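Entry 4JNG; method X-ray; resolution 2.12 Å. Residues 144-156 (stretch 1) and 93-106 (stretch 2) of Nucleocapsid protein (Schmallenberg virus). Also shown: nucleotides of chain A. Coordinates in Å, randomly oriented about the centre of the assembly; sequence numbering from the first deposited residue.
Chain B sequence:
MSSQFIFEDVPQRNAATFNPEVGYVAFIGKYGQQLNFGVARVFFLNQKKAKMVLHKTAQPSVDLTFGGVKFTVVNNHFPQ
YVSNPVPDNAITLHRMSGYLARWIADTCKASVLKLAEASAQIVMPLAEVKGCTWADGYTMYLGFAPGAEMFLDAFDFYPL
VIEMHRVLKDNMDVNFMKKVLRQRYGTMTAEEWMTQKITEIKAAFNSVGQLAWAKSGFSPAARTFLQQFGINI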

# COMPACT_ATOMS: atom_id res chain seq x y z
N PHE B 144 -29.25 4.69 1.61
CA PHE B 144 -27.86 4.61 1.17
C PHE B 144 -26.87 5.24 2.16
O PHE B 144 -25.66 5.04 2.03
CB PHE B 144 -27.69 5.29 -0.19
CG PHE B 144 -27.99 4.40 -1.37
CD1 PHE B 144 -27.05 3.48 -1.82
CD2 PHE B 144 -29.20 4.48 -2.04
CE1 PHE B 144 -27.31 2.66 -2.90
CE2 PHE B 144 -29.47 3.66 -3.12
CZ PHE B 144 -28.53 2.75 -3.55
N ALA B 145 -27.36 5.99 3.15
CA ALA B 145 -26.47 6.65 4.10
C ALA B 145 -25.70 5.64 4.95
O ALA B 145 -26.25 4.62 5.35
CB ALA B 145 -27.25 7.60 4.99
N PRO B 146 -24.42 5.93 5.24
CA PRO B 146 -23.76 5.08 6.24
C PRO B 146 -24.50 5.21 7.56
O PRO B 146 -24.97 6.32 7.90
CB PRO B 146 -22.35 5.67 6.34
CG PRO B 146 -22.15 6.43 5.08
CD PRO B 146 -23.51 6.93 4.67
N GLY B 147 -24.65 4.10 8.28
CA GLY B 147 -25.38 4.08 9.54
C GLY B 147 -26.88 3.88 9.43
O GLY B 147 -27.54 3.68 10.44
N ALA B 148 -27.44 3.93 8.22
CA ALA B 148 -28.86 3.67 8.02
C ALA B 148 -29.24 2.21 8.34
O ALA B 148 -30.39 1.93 8.68
CB ALA B 148 -29.28 4.00 6.59
N GLU B 149 -28.27 1.31 8.25
CA GLU B 149 -28.49 -0.11 8.60
C GLU B 149 -28.86 -0.36 10.08
O GLU B 149 -29.37 -1.42 10.43
CB GLU B 149 -27.28 -0.97 8.17
CG GLU B 149 -26.05 -0.90 9.06
CD GLU B 149 -25.29 0.42 8.99
OE1 GLU B 149 -25.44 1.20 8.02
OE2 GLU B 149 -24.52 0.66 9.94
N MET B 150 -28.61 0.63 10.94
CA MET B 150 -29.10 0.61 12.31
C MET B 150 -30.63 0.73 12.42
O MET B 150 -31.19 0.52 13.49
CB MET B 150 -28.50 1.78 13.10
CG MET B 150 -26.99 1.80 13.25
SD MET B 150 -26.51 3.09 14.41
CE MET B 150 -26.58 4.58 13.43
N PHE B 151 -31.31 1.11 11.33
CA PHE B 151 -32.75 1.32 11.34
C PHE B 151 -33.42 0.64 10.15
O PHE B 151 -34.04 1.30 9.31
CB PHE B 151 -33.06 2.83 11.34
CG PHE B 151 -32.34 3.59 12.41
CD1 PHE B 151 -32.66 3.42 13.74
CD2 PHE B 151 -31.32 4.47 12.08
CE1 PHE B 151 -31.99 4.11 14.73
CE2 PHE B 151 -30.64 5.17 13.06
CZ PHE B 151 -30.97 4.98 14.39
N LEU B 152 -33.31 -0.68 10.08
CA LEU B 152 -33.98 -1.44 9.01
C LEU B 152 -35.50 -1.17 8.96
O LEU B 152 -36.08 -1.10 7.88
CB LEU B 152 -33.66 -2.94 9.15
CG LEU B 152 -32.47 -3.56 8.40
CD1 LEU B 152 -31.54 -2.59 7.68
CD2 LEU B 152 -31.66 -4.45 9.34
N ASP B 153 -36.13 -0.99 10.12
CA ASP B 153 -37.57 -0.69 10.19
C ASP B 153 -37.93 0.64 9.51
O ASP B 153 -38.87 0.70 8.70
CB ASP B 153 -38.04 -0.67 11.65
CG ASP B 153 -39.53 -0.36 11.80
OD1 ASP B 153 -39.94 0.79 11.50
OD2 ASP B 153 -40.29 -1.25 12.24
N ALA B 154 -37.17 1.69 9.83
CA ALA B 154 -37.42 3.03 9.33
C ALA B 154 -37.11 3.18 7.84
O ALA B 154 -37.73 4.01 7.16
CB ALA B 154 -36.63 4.05 10.13
N PHE B 155 -36.14 2.41 7.35
CA PHE B 155 -35.74 2.48 5.95
C PHE B 155 -36.21 1.27 5.14
O PHE B 155 -35.65 0.97 4.09
CB PHE B 155 -34.23 2.66 5.82
CG PHE B 155 -33.71 3.94 6.42
CD1 PHE B 155 -33.92 5.16 5.78
CD2 PHE B 155 -33.01 3.93 7.61
CE1 PHE B 155 -33.45 6.34 6.32
CE2 PHE B 155 -32.53 5.11 8.17
CZ PHE B 155 -32.76 6.32 7.52
N ASP B 156 -37.25 0.60 5.64
CA ASP B 156 -37.92 -0.47 4.90
C ASP B 156 -36.91 -1.42 4.26
O ASP B 156 -36.94 -1.64 3.05
CB ASP B 156 -38.85 0.14 3.84
CG ASP B 156 -40.01 0.91 4.45
OD1 ASP B 156 -40.63 0.41 5.42
OD2 ASP B 156 -40.32 2.01 3.95
P U A 24 -20.70 0.76 16.18
OP1 U A 24 -21.31 2.14 16.07
OP2 U A 24 -21.07 -0.27 15.18
O5' U A 24 -19.12 0.90 16.14
C5' U A 24 -18.40 1.66 17.12
C4' U A 24 -16.92 1.43 16.96
O4' U A 24 -16.57 0.10 17.44
C3' U A 24 -16.40 1.46 15.53
O3' U A 24 -16.17 2.79 15.08
C2' U A 24 -15.11 0.66 15.67
O2' U A 24 -14.02 1.36 16.25
C1' U A 24 -15.55 -0.44 16.62
N1 U A 24 -16.06 -1.65 15.95
C2 U A 24 -15.13 -2.53 15.44
O2 U A 24 -13.93 -2.35 15.51
N3 U A 24 -15.67 -3.64 14.83
C4 U A 24 -17.01 -3.95 14.69
O4 U A 24 -17.33 -4.99 14.12
C5 U A 24 -17.90 -2.98 15.24
C6 U A 24 -17.41 -1.88 15.84
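Stretch 2 93-106: LHRMSGYLARWIAD

Two glycines meet where the backbones of the two stretches come nearest: the CA atoms of Gly 147 and Gly 98 lie 3.8 Å apart, and neither position has room for a side chain. A CB on Gly 98 would fall 2.3 Å from Gly 147 O and 2.5 Å from Met 150 CE; a CB on Gly 147 would fall 2.4 Å from His 94 O and 2.7 Å from Gly 98 N. The backbone of Gly 147, at phi/psi 86/-9, by itself calls for glycine. With both side chains absent the main chains close up, and Gly 98 CA makes a CA-H...O contact with Gly 147 O at 3.4 Å.

Stretch 2 is helical throughout, from Leu 93 to Asp 106, and the helix runs on beyond it. Stretch 1 is irregular: a type II turn from Ala 145 to Ala 148 places Gly 147 against the helix, a short 3-10 segment covers Ala 148 to Met 150, and a type I turn spans Asp 153 to Asp 156. With one partner largely loop, no crossing angle describes the contact. From Met 150 onward stretch 1 advances along the helix, from Arg 95 and Tyr 99 beside Met 150 to Ala 105 beside Phe 155. Together the two surfaces bury 677 Å².

Ser 97 OG, with chi1 in t, donates a hydrogen bond to Pro 146 O at 2.6 Å. Gly 98 N also lies 3.2 Å from Pro 146 O, but the angle is poor and no hydrogen bond forms; this amide is bonded within the helix to His 94 O at 3.3 Å. Next to Ser 97, Ala 145 CB packs 3.8 Å from Ala 101 CB.

Met 150 points toward the helix and carries its CE to 3.6 Å from Arg 95 O and 4.0 Å from Tyr 99 CE1. The Phe 151 and Tyr 99 rings meet near their planes, CZ of Phe 151 being 3.7 Å from CD1 of Tyr 99, while Arg 102 NE lies over one face of the Phe 151 ring, 3.6 Å from its CD1. The same NE is 3.7 Å from Ala 154 CB, and Arg 102 NH1 forms a salt bridge with Asp 106 OD2 at 2.9 Å. Phe 155 brings CZ to 3.8 Å from Ala 101 CB and CE1 to 4.1 Å from Ala 105 CB.

Arg 95 points away from stretch 1; its extended side chain donates from NE to OP1 of U24 at 2.9 Å, as befits a nucleocapsid protein binding RNA.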

# COMPACT_ATOMS: atom_id res chain seq x y z
N LEU B 93 -18.73 9.28 13.61
CA LEU B 93 -19.13 9.76 12.31
C LEU B 93 -20.18 8.85 11.70
O LEU B 93 -21.17 9.32 11.11
CB LEU B 93 -17.90 9.87 11.41
CG LEU B 93 -17.80 11.06 10.45
CD1 LEU B 93 -18.35 12.34 11.06
CD2 LEU B 93 -16.34 11.25 10.06
N HIS B 94 -19.96 7.55 11.86
CA HIS B 94 -20.85 6.55 11.33
C HIS B 94 -22.22 6.62 11.99
O HIS B 94 -23.24 6.58 11.30
CB HIS B 94 -20.27 5.15 11.51
CG HIS B 94 -20.96 4.11 10.69
ND1 HIS B 94 -21.90 3.25 11.22
CD2 HIS B 94 -20.86 3.80 9.38
CE1 HIS B 94 -22.34 2.45 10.27
NE2 HIS B 94 -21.73 2.77 9.14
N ARG B 95 -22.25 6.71 13.31
CA ARG B 95 -23.52 6.75 14.04
C ARG B 95 -24.30 8.02 13.69
O ARG B 95 -25.50 7.97 13.44
CB ARG B 95 -23.28 6.66 15.54
CG ARG B 95 -22.82 5.27 16.02
CD ARG B 95 -22.75 5.24 17.54
NE ARG B 95 -22.25 3.97 18.05
CZ ARG B 95 -22.05 3.68 19.33
NH1 ARG B 95 -22.30 4.57 20.29
NH2 ARG B 95 -21.59 2.47 19.66
N MET B 96 -23.58 9.13 13.66
CA MET B 96 -24.13 10.46 13.38
C MET B 96 -24.84 10.48 12.03
O MET B 96 -25.95 10.98 11.90
CB MET B 96 -22.96 11.45 13.39
CG MET B 96 -23.34 12.89 13.22
SD MET B 96 -21.87 13.90 13.38
CE MET B 96 -22.63 15.45 12.90
N SER B 97 -24.19 9.89 11.03
CA SER B 97 -24.75 9.74 9.69
C SER B 97 -26.07 8.98 9.69
O SER B 97 -27.01 9.37 9.00
CB SER B 97 -23.74 9.02 8.80
OG SER B 97 -24.27 8.80 7.51
N GLY B 98 -26.14 7.89 10.44
CA GLY B 98 -27.38 7.12 10.57
C GLY B 98 -28.47 7.89 11.30
O GLY B 98 -29.63 7.92 10.87
N TYR B 99 -28.10 8.53 12.40
CA TYR B 99 -29.07 9.33 13.14
C TYR B 99 -29.65 10.44 12.26
O TYR B 99 -30.86 10.58 12.20
CB TYR B 99 -28.47 9.91 14.43
CG TYR B 99 -28.04 8.90 15.46
CD1 TYR B 99 -28.51 7.58 15.45
CD2 TYR B 99 -27.16 9.27 16.48
CE1 TYR B 99 -28.10 6.67 16.42
CE2 TYR B 99 -26.76 8.36 17.44
CZ TYR B 99 -27.23 7.07 17.41
OH TYR B 99 -26.82 6.19 18.38
N LEU B 100 -28.79 11.18 11.56
CA LEU B 100 -29.22 12.31 10.71
C LEU B 100 -30.12 11.85 9.56
O LEU B 100 -31.11 12.50 9.26
CB LEU B 100 -28.03 13.11 10.16
CG LEU B 100 -27.30 14.06 11.12
CD1 LEU B 100 -26.03 14.57 10.46
CD2 LEU B 100 -28.16 15.24 11.56
N ALA B 101 -29.76 10.74 8.93
CA ALA B 101 -30.61 10.13 7.90
C ALA B 101 -31.99 9.78 8.47
O ALA B 101 -33.01 10.06 7.84
CB ALA B 101 -29.96 8.88 7.33
N ARG B 102 -32.00 9.19 9.65
CA ARG B 102 -33.23 8.84 10.34
C ARG B 102 -34.04 10.09 10.71
O ARG B 102 -35.26 10.07 10.64
CB ARG B 102 -32.90 8.02 11.59
CG ARG B 102 -34.04 7.83 12.57
CD ARG B 102 -35.10 6.87 12.07
NE ARG B 102 -35.29 5.81 13.05
CZ ARG B 102 -36.05 5.90 14.13
NH1 ARG B 102 -36.77 6.99 14.41
NH2 ARG B 102 -36.11 4.87 14.95
N TRP B 103 -33.35 11.15 11.12
CA TRP B 103 -34.02 12.40 11.44
C TRP B 103 -34.71 12.98 10.20
O TRP B 103 -35.86 13.39 10.28
CB TRP B 103 -33.03 13.41 12.04
CG TRP B 103 -33.62 14.77 12.23
CD1 TRP B 103 -34.47 15.17 13.22
CD2 TRP B 103 -33.42 15.91 11.39
NE1 TRP B 103 -34.80 16.49 13.05
CE2 TRP B 103 -34.18 16.97 11.93
CE3 TRP B 103 -32.68 16.13 10.23
CZ2 TRP B 103 -34.21 18.24 11.36
CZ3 TRP B 103 -32.71 17.39 9.65
CH2 TRP B 103 -33.48 18.43 10.22
N ILE B 104 -34.01 12.96 9.07
CA ILE B 104 -34.58 13.46 7.81
C ILE B 104 -35.83 12.68 7.46
O ILE B 104 -36.87 13.27 7.11
CB ILE B 104 -33.57 13.39 6.64
CG1 ILE B 104 -32.39 14.33 6.87
CG2 ILE B 104 -34.25 13.78 5.32
CD1 ILE B 104 -31.18 14.01 6.01
N ALA B 105 -35.73 11.36 7.54
CA ALA B 105 -36.85 10.48 7.21
C ALA B 105 -38.03 10.70 8.15
O ALA B 105 -39.18 10.75 7.70
CB ALA B 105 -36.41 9.03 7.22
N ASP B 106 -37.75 10.86 9.45
CA ASP B 106 -38.81 11.18 10.41
C ASP B 106 -39.49 12.52 10.12
O ASP B 106 -40.69 12.67 10.34
CB ASP B 106 -38.27 11.17 11.85
CG ASP B 106 -37.98 9.77 12.36
OD1 ASP B 106 -38.53 8.82 11.78
OD2 ASP B 106 -37.20 9.61 13.32